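Local coordinates for protein dITP/XTP pyrophosphatase (Mycobacteroides abscessus, PDB 6WWD) that probably hydrolyses non-canonical purine nucleoside triphosphates such as XTP, dITP and ITP to their monophosphates and diphosphate, clearing them from the nucleotide pool, at residues M1-L13 with G27-E41. Residues are numbered along the deposited sequence; the frame is centred on the assembly and turned at random.
Sequences MKILVASRNPKKL and GVELVSLTDVPEYEE
R8 reaches across to E41 end-on, the two side chains coming from opposite directions. NH1 donates to the syn lone pair of E41 OE2 (3.1 Å), NH2 to E41 OE1 (3.0 Å), with guanidinium and carboxylate planes turned 43° apart. R8 is extended from CG to NE, which carries the guanidinium past L33; water 2, at its edge, links NH2 to E38 OE2. L33 lays CD1 against the backbone of A6 and S7, 3.4 Å from A6 C, while its N donates to S7 O. Strands 2-5 and 29-31 run parallel as the two strands of a right-handed beta-alpha-beta unit, bonded from I3 N to E29 O, V31 N to I3 O and V5 N to V31 O (2.8 Å). On the helix 10-22 side, L30 holds CD2 over I3 CB (3.9 Å) and CB against L13 CD2. On the other face, chi1 of 173° swings the L4 isobutyl group away from its backbone N, and CD1 comes to rest against V31 CG2 (3.8 Å) and V36 CG2; T64 of helix 49-64 adjoins L4 and V36. Beyond the strand, D35 OD2 accepts from both S32 N (2.6 Å) and S32 OG, bracing the turn beside the predicted substrate-binding segment S7-K12, which runs from the loop into the start of helix 10-22.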
ATOM      1  N   MET D   1      19.666 -19.572 -28.590  1.00 50.42           N
ATOM      2  CA  MET D   1      18.458 -19.585 -27.774  1.00 49.53           C
ATOM      3  C   MET D   1      17.553 -18.402 -28.120  1.00 47.64           C
ATOM      4  O   MET D   1      18.030 -17.274 -28.260  1.00 52.61           O
ATOM      5  CB  MET D   1      18.835 -19.550 -26.288  1.00 48.78           C
ATOM      6  CG  MET D   1      17.824 -18.861 -25.389  1.00 48.08           C
ATOM      7  SD  MET D   1      18.290 -18.907 -23.645  1.00 60.53           S
ATOM      8  CE  MET D   1      18.107 -20.658 -23.286  1.00 52.77           C
ATOM      9  N   LYS D   2      16.248 -18.656 -28.247  1.00 33.45           N
ATOM     10  CA  LYS D   2      15.284 -17.599 -28.504  1.00 33.34           C
ATOM     11  C   LYS D   2      14.684 -17.099 -27.200  1.00 29.72           C
ATOM     12  O   LYS D   2      14.383 -17.891 -26.302  1.00 29.22           O
ATOM     13  CB  LYS D   2      14.173 -18.067 -29.445  1.00 30.78           C
ATOM     14  CG  LYS D   2      14.621 -18.257 -30.890  1.00 34.43           C
ATOM     15  CD  LYS D   2      13.430 -18.484 -31.791  1.00 33.93           C
ATOM     16  CE  LYS D   2      13.806 -19.239 -33.047  1.00 43.41           C
ATOM     17  NZ  LYS D   2      12.625 -19.920 -33.656  1.00 39.55           N
ATOM     18  N   ILE D   3      14.536 -15.777 -27.105  1.00 24.60           N
ATOM     19  CA  ILE D   3      13.876 -15.101 -25.996  1.00 21.33           C
ATOM     20  C   ILE D   3      12.792 -14.199 -26.567  1.00 20.58           C
ATOM     21  O   ILE D   3      13.056 -13.406 -27.477  1.00 22.47           O
ATOM     22  CB  ILE D   3      14.866 -14.272 -25.149  1.00 25.59           C
ATOM     23  CG1 ILE D   3      15.876 -15.190 -24.456  1.00 24.21           C
ATOM     24  CG2 ILE D   3      14.114 -13.372 -24.153  1.00 19.44           C
ATOM     25  CD1 ILE D   3      16.843 -14.474 -23.574  1.00 25.80           C
ATOM     26  N   LEU D   4      11.577 -14.321 -26.049  1.00 16.70           N
ATOM     27  CA  LEU D   4      10.491 -13.450 -26.478  1.00 14.85           C
ATOM     28  C   LEU D   4      10.559 -12.114 -25.729  1.00 15.58           C
ATOM     29  O   LEU D   4      10.583 -12.080 -24.489  1.00 14.46           O
ATOM     30  CB  LEU D   4       9.139 -14.134 -26.249  1.00 14.12           C
ATOM     31  CG  LEU D   4       7.889 -13.286 -26.495  1.00 14.09           C
ATOM     32  CD1 LEU D   4       7.722 -12.906 -27.986  1.00 14.89           C
ATOM     33  CD2 LEU D   4       6.655 -14.016 -25.989  1.00 15.07           C
ATOM     34  N   VAL D   5      10.608 -11.011 -26.470  1.00 13.26           N
ATOM     35  CA  VAL D   5      10.377  -9.693 -25.886  1.00 15.25           C
ATOM     36  C   VAL D   5       8.921  -9.304 -26.149  1.00 12.29           C
ATOM     37  O   VAL D   5       8.495  -9.218 -27.308  1.00 16.08           O
ATOM     38  CB  VAL D   5      11.360  -8.644 -26.424  1.00 17.31           C
ATOM     39  CG1 VAL D   5      11.061  -7.295 -25.789  1.00 17.64           C
ATOM     40  CG2 VAL D   5      12.796  -9.077 -26.125  1.00 19.49           C
ATOM     41  N   ALA D   6       8.147  -9.114 -25.078  1.00 12.94           N
ATOM     42  CA  ALA D   6       6.712  -8.831 -25.182  1.00 17.88           C
ATOM     43  C   ALA D   6       6.491  -7.379 -25.615  1.00 17.53           C
ATOM     44  O   ALA D   6       5.936  -6.545 -24.902  1.00 18.74           O
ATOM     45  CB  ALA D   6       5.999  -9.126 -23.870  1.00 14.97           C
ATOM     46  N   SER D   7       6.932  -7.095 -26.829  1.00 16.97           N
ATOM     47  CA  SER D   7       6.850  -5.755 -27.381  1.00 19.29           C
ATOM     48  C   SER D   7       6.654  -5.855 -28.884  1.00 18.99           C
ATOM     49  O   SER D   7       7.069  -6.834 -29.508  1.00 15.61           O
ATOM     50  CB  SER D   7       8.123  -4.960 -27.074  1.00 21.40           C
ATOM     51  OG  SER D   7       8.075  -3.659 -27.626  1.00 19.68           O
ATOM     52  N   ARG D   8       5.998  -4.841 -29.454  1.00 18.04           N
ATOM     53  CA  ARG D   8       5.944  -4.671 -30.902  1.00 16.39           C
ATOM     54  C   ARG D   8       6.910  -3.603 -31.395  1.00 21.48           C
ATOM     55  O   ARG D   8       6.881  -3.252 -32.579  1.00 22.17           O
ATOM     56  CB  ARG D   8       4.527  -4.310 -31.336  1.00 20.86           C
ATOM     57  CG  ARG D   8       3.475  -5.347 -30.982  1.00 19.08           C
ATOM     58  CD  ARG D   8       2.093  -4.867 -31.381  1.00 24.55           C
ATOM     59  NE  ARG D   8       1.161  -5.980 -31.375  1.00 25.30           N
ATOM     60  CZ  ARG D   8       0.605  -6.484 -30.273  1.00 30.17           C
ATOM     61  NH1 ARG D   8       0.865  -5.957 -29.079  1.00 22.62           N
ATOM     62  NH2 ARG D   8      -0.230  -7.513 -30.368  1.00 31.80           N
ATOM     63  N   ASN D   9       7.727  -3.040 -30.504  1.00 23.38           N
ATOM     64  CA  ASN D   9       8.670  -1.986 -30.858  1.00 16.41           C
ATOM     65  C   ASN D   9      10.039  -2.576 -31.174  1.00 24.05           C
ATOM     66  O   ASN D   9      10.738  -3.025 -30.246  1.00 17.95           O
ATOM     67  CB  ASN D   9       8.778  -0.986 -29.719  1.00 23.49           C
ATOM     68  CG  ASN D   9       9.695   0.175 -30.037  1.00 20.64           C
ATOM     69  OD1 ASN D   9      10.413   0.173 -31.044  1.00 19.20           O
ATOM     70  ND2 ASN D   9       9.681   1.184 -29.164  1.00 22.70           N
ATOM     71  N   PRO D  10      10.487  -2.565 -32.435  1.00 18.02           N
ATOM     72  CA  PRO D  10      11.819  -3.110 -32.726  1.00 18.87           C
ATOM     73  C   PRO D  10      12.948  -2.390 -32.005  1.00 25.17           C
ATOM     74  O   PRO D  10      13.959  -3.027 -31.686  1.00 23.09           O
ATOM     75  CB  PRO D  10      11.929  -2.970 -34.253  1.00 22.05           C
ATOM     76  CG  PRO D  10      10.486  -2.983 -34.730  1.00 19.81           C
ATOM     77  CD  PRO D  10       9.752  -2.205 -33.662  1.00 19.43           C
ATOM     78  N   LYS D  11      12.788  -1.100 -31.685  1.00 22.98           N
ATOM     79  CA  LYS D  11      13.829  -0.381 -30.958  1.00 26.28           C
ATOM     80  C   LYS D  11      14.094  -0.994 -29.591  1.00 26.10           C
ATOM     81  O   LYS D  11      15.236  -0.998 -29.119  1.00 28.49           O
ATOM     82  CB  LYS D  11      13.439   1.092 -30.814  1.00 24.97           C
ATOM     83  CG  LYS D  11      13.848   1.925 -32.004  1.00 25.99           C
ATOM     84  CD  LYS D  11      15.361   1.858 -32.159  1.00 31.81           C
ATOM     85  CE  LYS D  11      15.837   2.319 -33.517  1.00 29.01           C
ATOM     86  NZ  LYS D  11      15.638   1.302 -34.611  1.00 27.64           N
ATOM     87  N   LYS D  12      13.053  -1.507 -28.940  1.00 25.78           N
ATOM     88  CA  LYS D  12      13.225  -2.141 -27.642  1.00 28.56           C
ATOM     89  C   LYS D  12      14.082  -3.396 -27.752  1.00 27.02           C
ATOM     90  O   LYS D  12      14.978  -3.623 -26.932  1.00 26.13           O
ATOM     91  CB  LYS D  12      11.857  -2.475 -27.067  1.00 26.87           C
ATOM     92  CG  LYS D  12      11.811  -2.580 -25.585  1.00 29.33           C
ATOM     93  CD  LYS D  12      10.576  -1.854 -25.079  1.00 35.57           C
ATOM     94  CE  LYS D  12      10.970  -0.638 -24.228  1.00 44.83           C
ATOM     95  NZ  LYS D  12       9.826  -0.051 -23.459  1.00 45.09           N
ATOM     96  N   LEU D  13      13.820  -4.221 -28.759  1.00 25.79           N
ATOM     97  CA  LEU D  13      14.613  -5.428 -28.930  1.00 26.21           C
ATOM     98  C   LEU D  13      16.055  -5.078 -29.271  1.00 26.04           C
ATOM     99  O   LEU D  13      16.983  -5.770 -28.840  1.00 26.65           O
ATOM    100  CB  LEU D  13      13.972  -6.335 -29.982  1.00 21.20           C
ATOM    101  CG  LEU D  13      12.714  -7.075 -29.496  1.00 21.62           C
ATOM    102  CD1 LEU D  13      11.477  -6.196 -29.476  1.00 19.93           C
ATOM    103  CD2 LEU D  13      12.439  -8.299 -30.352  1.00 20.80           C
ATOM    104  N   GLY D  27      24.697 -16.123 -28.757  1.00 69.49           N
ATOM    105  CA  GLY D  27      23.725 -17.101 -29.230  1.00 71.61           C
ATOM    106  C   GLY D  27      22.320 -16.913 -28.702  1.00 67.31           C
ATOM    107  O   GLY D  27      21.669 -17.892 -28.312  1.00 66.78           O
ATOM    108  N   VAL D  28      21.832 -15.675 -28.681  1.00 61.82           N
ATOM    109  CA  VAL D  28      20.504 -15.348 -28.174  1.00 53.51           C
ATOM    110  C   VAL D  28      19.818 -14.480 -29.215  1.00 46.84           C
ATOM    111  O   VAL D  28      20.193 -13.316 -29.396  1.00 49.29           O
ATOM    112  CB  VAL D  28      20.562 -14.621 -26.824  1.00 49.33           C
ATOM    113  CG1 VAL D  28      19.175 -14.185 -26.401  1.00 41.12           C
ATOM    114  CG2 VAL D  28      21.185 -15.517 -25.771  1.00 56.45           C
ATOM    115  N   GLU D  29      18.821 -15.031 -29.903  1.00 38.46           N
ATOM    116  CA  GLU D  29      18.013 -14.224 -30.811  1.00 39.25           C
ATOM    117  C   GLU D  29      16.708 -13.830 -30.132  1.00 30.73           C
ATOM    118  O   GLU D  29      16.010 -14.672 -29.558  1.00 29.46           O
ATOM    119  CB  GLU D  29      17.745 -14.909 -32.156  1.00 39.78           C
ATOM    120  CG  GLU D  29      17.392 -16.378 -32.146  1.00 43.86           C
ATOM    121  CD  GLU D  29      17.619 -17.026 -33.517  1.00 53.61           C
ATOM    122  OE1 GLU D  29      18.538 -16.581 -34.257  1.00 48.07           O
ATOM    123  OE2 GLU D  29      16.877 -17.978 -33.857  1.00 54.57           O
ATOM    124  N   LEU D  30      16.425 -12.537 -30.160  1.00 34.66           N
ATOM    125  CA  LEU D  30      15.206 -11.969 -29.620  1.00 24.61           C
ATOM    126  C   LEU D  30      14.130 -11.997 -30.698  1.00 23.39           C
ATOM    127  O   LEU D  30      14.402 -11.697 -31.860  1.00 19.30           O
ATOM    128  CB  LEU D  30      15.467 -10.531 -29.192  1.00 22.85           C
ATOM    129  CG  LEU D  30      16.658 -10.384 -28.249  1.00 31.15           C
ATOM    130  CD1 LEU D  30      16.802  -8.932 -27.854  1.00 31.30           C
ATOM    131  CD2 LEU D  30      16.530 -11.293 -27.023  1.00 26.55           C
ATOM    132  N   VAL D  31      12.920 -12.374 -30.308  1.00 20.28           N
ATOM    133  CA  VAL D  31      11.745 -12.399 -31.166  1.00 15.08           C
ATOM    134  C   VAL D  31      10.724 -11.493 -30.499  1.00 18.35           C
ATOM    135  O   VAL D  31      10.789 -11.265 -29.287  1.00 16.26           O
ATOM    136  CB  VAL D  31      11.179 -13.827 -31.397  1.00 16.15           C
ATOM    137  CG1 VAL D  31      12.284 -14.782 -31.847  1.00 19.38           C
ATOM    138  CG2 VAL D  31      10.519 -14.365 -30.133  1.00 21.20           C
ATOM    139  N   SER D  32       9.851 -10.890 -31.300  1.00 12.80           N
ATOM    140  CA  SER D  32       8.848  -9.947 -30.814  1.00 14.90           C
ATOM    141  C   SER D  32       7.454 -10.571 -30.866  1.00 12.55           C
ATOM    142  O   SER D  32       7.265 -11.704 -31.303  1.00 13.14           O
ATOM    143  CB  SER D  32       8.876  -8.652 -31.629  1.00 16.84           C
ATOM    144  OG  SER D  32       8.184  -8.851 -32.853  1.00 13.97           O
ATOM    145  N   LEU D  33       6.466  -9.798 -30.421  1.00 11.60           N
ATOM    146  CA  LEU D  33       5.073 -10.232 -30.478  1.00 15.29           C
ATOM    147  C   LEU D  33       4.576 -10.422 -31.912  1.00 17.09           C
ATOM    148  O   LEU D  33       3.560 -11.092 -32.113  1.00 16.32           O
ATOM    149  CB  LEU D  33       4.205  -9.227 -29.723  1.00 11.38           C
ATOM    150  CG  LEU D  33       4.447  -9.302 -28.216  1.00 17.86           C
ATOM    151  CD1 LEU D  33       3.743  -8.171 -27.462  1.00 15.57           C
ATOM    152  CD2 LEU D  33       3.969 -10.656 -27.710  1.00 12.71           C
ATOM    153  N   THR D  34       5.201  -9.765 -32.896  1.00 15.55           N
ATOM    154  CA  THR D  34       4.857  -9.989 -34.302  1.00 20.54           C
ATOM    155  C   THR D  34       5.499 -11.250 -34.884  1.00 19.76           C
ATOM    156  O   THR D  34       5.155 -11.640 -36.003  1.00 20.38           O
ATOM    157  CB  THR D  34       5.226  -8.757 -35.149  1.00 19.02           C
ATOM    158  OG1 THR D  34       6.642  -8.581 -35.170  1.00 20.37           O
ATOM    159  CG2 THR D  34       4.589  -7.500 -34.588  1.00 23.35           C
ATOM    160  N   ASP D  35       6.449 -11.873 -34.176  1.00 22.21           N
ATOM    161  CA  ASP D  35       7.075 -13.123 -34.608  1.00 18.66           C
ATOM    162  C   ASP D  35       6.378 -14.350 -34.053  1.00 17.37           C
ATOM    163  O   ASP D  35       6.774 -15.473 -34.369  1.00 19.27           O
ATOM    164  CB  ASP D  35       8.543 -13.155 -34.175  1.00 16.49           C
ATOM    165  CG  ASP D  35       9.319 -11.977 -34.701  1.00 16.84           C
ATOM    166  OD1 ASP D  35       9.316 -11.799 -35.933  1.00 18.62           O
ATOM    167  OD2 ASP D  35       9.916 -11.222 -33.900  1.00 18.41           O
ATOM    168  N   VAL D  36       5.411 -14.169 -33.170  1.00 19.32           N
ATOM    169  CA  VAL D  36       4.660 -15.295 -32.633  1.00 18.47           C
ATOM    170  C   VAL D  36       3.192 -14.978 -32.888  1.00 23.10           C
ATOM    171  O   VAL D  36       2.837 -13.802 -33.089  1.00 21.03           O
ATOM    172  CB  VAL D  36       4.996 -15.545 -31.151  1.00 22.16           C
ATOM    173  CG1 VAL D  36       6.471 -15.869 -31.021  1.00 19.89           C
ATOM    174  CG2 VAL D  36       4.651 -14.331 -30.274  1.00 17.32           C
ATOM    175  N   PRO D  37       2.330 -15.990 -32.973  1.00 23.81           N
ATOM    176  CA  PRO D  37       0.904 -15.733 -33.202  1.00 23.36           C
ATOM    177  C   PRO D  37       0.312 -14.778 -32.175  1.00 20.30           C
ATOM    178  O   PRO D  37       0.667 -14.787 -30.994  1.00 18.53           O
ATOM    179  CB  PRO D  37       0.285 -17.127 -33.124  1.00 24.93           C
ATOM    180  CG  PRO D  37       1.385 -18.014 -33.637  1.00 27.34           C
ATOM    181  CD  PRO D  37       2.673 -17.411 -33.154  1.00 20.58           C
ATOM    182  N   GLU D  38      -0.587 -13.934 -32.655  1.00 20.60           N
ATOM    183  CA  GLU D  38      -1.253 -12.968 -31.796  1.00 24.91           C
ATOM    184  C   GLU D  38      -2.007 -13.679 -30.686  1.00 23.28           C
ATOM    185  O   GLU D  38      -2.619 -14.731 -30.895  1.00 24.34           O
ATOM    186  CB  GLU D  38      -2.223 -12.119 -32.629  1.00 23.92           C
ATOM    187  CG  GLU D  38      -2.504 -10.749 -32.041  1.00 29.75           C
ATOM    188  CD  GLU D  38      -3.398  -9.900 -32.948  1.00 38.89           C
ATOM    189  OE1 GLU D  38      -4.343 -10.463 -33.541  1.00 40.03           O
ATOM    190  OE2 GLU D  38      -3.152  -8.677 -33.072  1.00 39.05           O
ATOM    191  N   TYR D  39      -1.971 -13.096 -29.500  1.00 25.57           N
ATOM    192  CA  TYR D  39      -2.786 -13.601 -28.412  1.00 26.57           C
ATOM    193  C   TYR D  39      -3.397 -12.428 -27.668  1.00 30.14           C
ATOM    194  O   TYR D  39      -2.933 -11.293 -27.770  1.00 24.45           O
ATOM    195  CB  TYR D  39      -1.975 -14.502 -27.476  1.00 24.58           C
ATOM    196  CG  TYR D  39      -0.714 -13.894 -26.873  1.00 20.16           C
ATOM    197  CD1 TYR D  39      -0.778 -13.092 -25.727  1.00 21.32           C
ATOM    198  CD2 TYR D  39       0.542 -14.179 -27.404  1.00 15.33           C
ATOM    199  CE1 TYR D  39       0.375 -12.557 -25.153  1.00 18.90           C
ATOM    200  CE2 TYR D  39       1.706 -13.661 -26.832  1.00 16.86           C
ATOM    201  CZ  TYR D  39       1.613 -12.848 -25.704  1.00 18.64           C
ATOM    202  OH  TYR D  39       2.756 -12.334 -25.133  1.00 14.39           O
ATOM    203  N   GLU D  40      -4.462 -12.720 -26.928  1.00 31.59           N
ATOM    204  CA  GLU D  40      -5.194 -11.668 -26.235  1.00 39.57           C
ATOM    205  C   GLU D  40      -4.349 -11.083 -25.105  1.00 35.98           C
ATOM    206  O   GLU D  40      -3.847 -11.811 -24.241  1.00 34.64           O
ATOM    207  CB  GLU D  40      -6.505 -12.233 -25.692  1.00 45.11           C
ATOM    208  CG  GLU D  40      -7.203 -11.361 -24.674  1.00 49.76           C
ATOM    209  CD  GLU D  40      -8.425 -12.041 -24.094  1.00 63.22           C
ATOM    210  OE1 GLU D  40      -9.451 -12.129 -24.805  1.00 70.12           O
ATOM    211  OE2 GLU D  40      -8.350 -12.506 -22.935  1.00 64.29           O
ATOM    212  N   GLU D  41      -4.196  -9.762 -25.116  1.00 30.48           N
ATOM    213  CA  GLU D  41      -3.446  -9.042 -24.097  1.00 37.38           C
ATOM    214  C   GLU D  41      -4.409  -8.403 -23.094  1.00 36.69           C
ATOM    215  O   GLU D  41      -5.209  -7.531 -23.453  1.00 38.12           O
ATOM    216  CB  GLU D  41      -2.526  -8.017 -24.758  1.00 41.90           C
ATOM    217  CG  GLU D  41      -1.289  -8.673 -25.399  1.00 42.03           C
ATOM    218  CD  GLU D  41      -0.750  -7.905 -26.598  1.00 43.42           C
ATOM    219  OE1 GLU D  41      -0.289  -8.561 -27.561  1.00 38.95           O
ATOM    220  OE2 GLU D  41      -0.789  -6.654 -26.583  1.00 43.10           O
TER
HETATM  221  O   HOH W   1      19.335 -18.274 -30.703  1.00 46.93           O
HETATM  222  O   HOH W   2      -0.556  -8.650 -33.254  1.00 33.94           O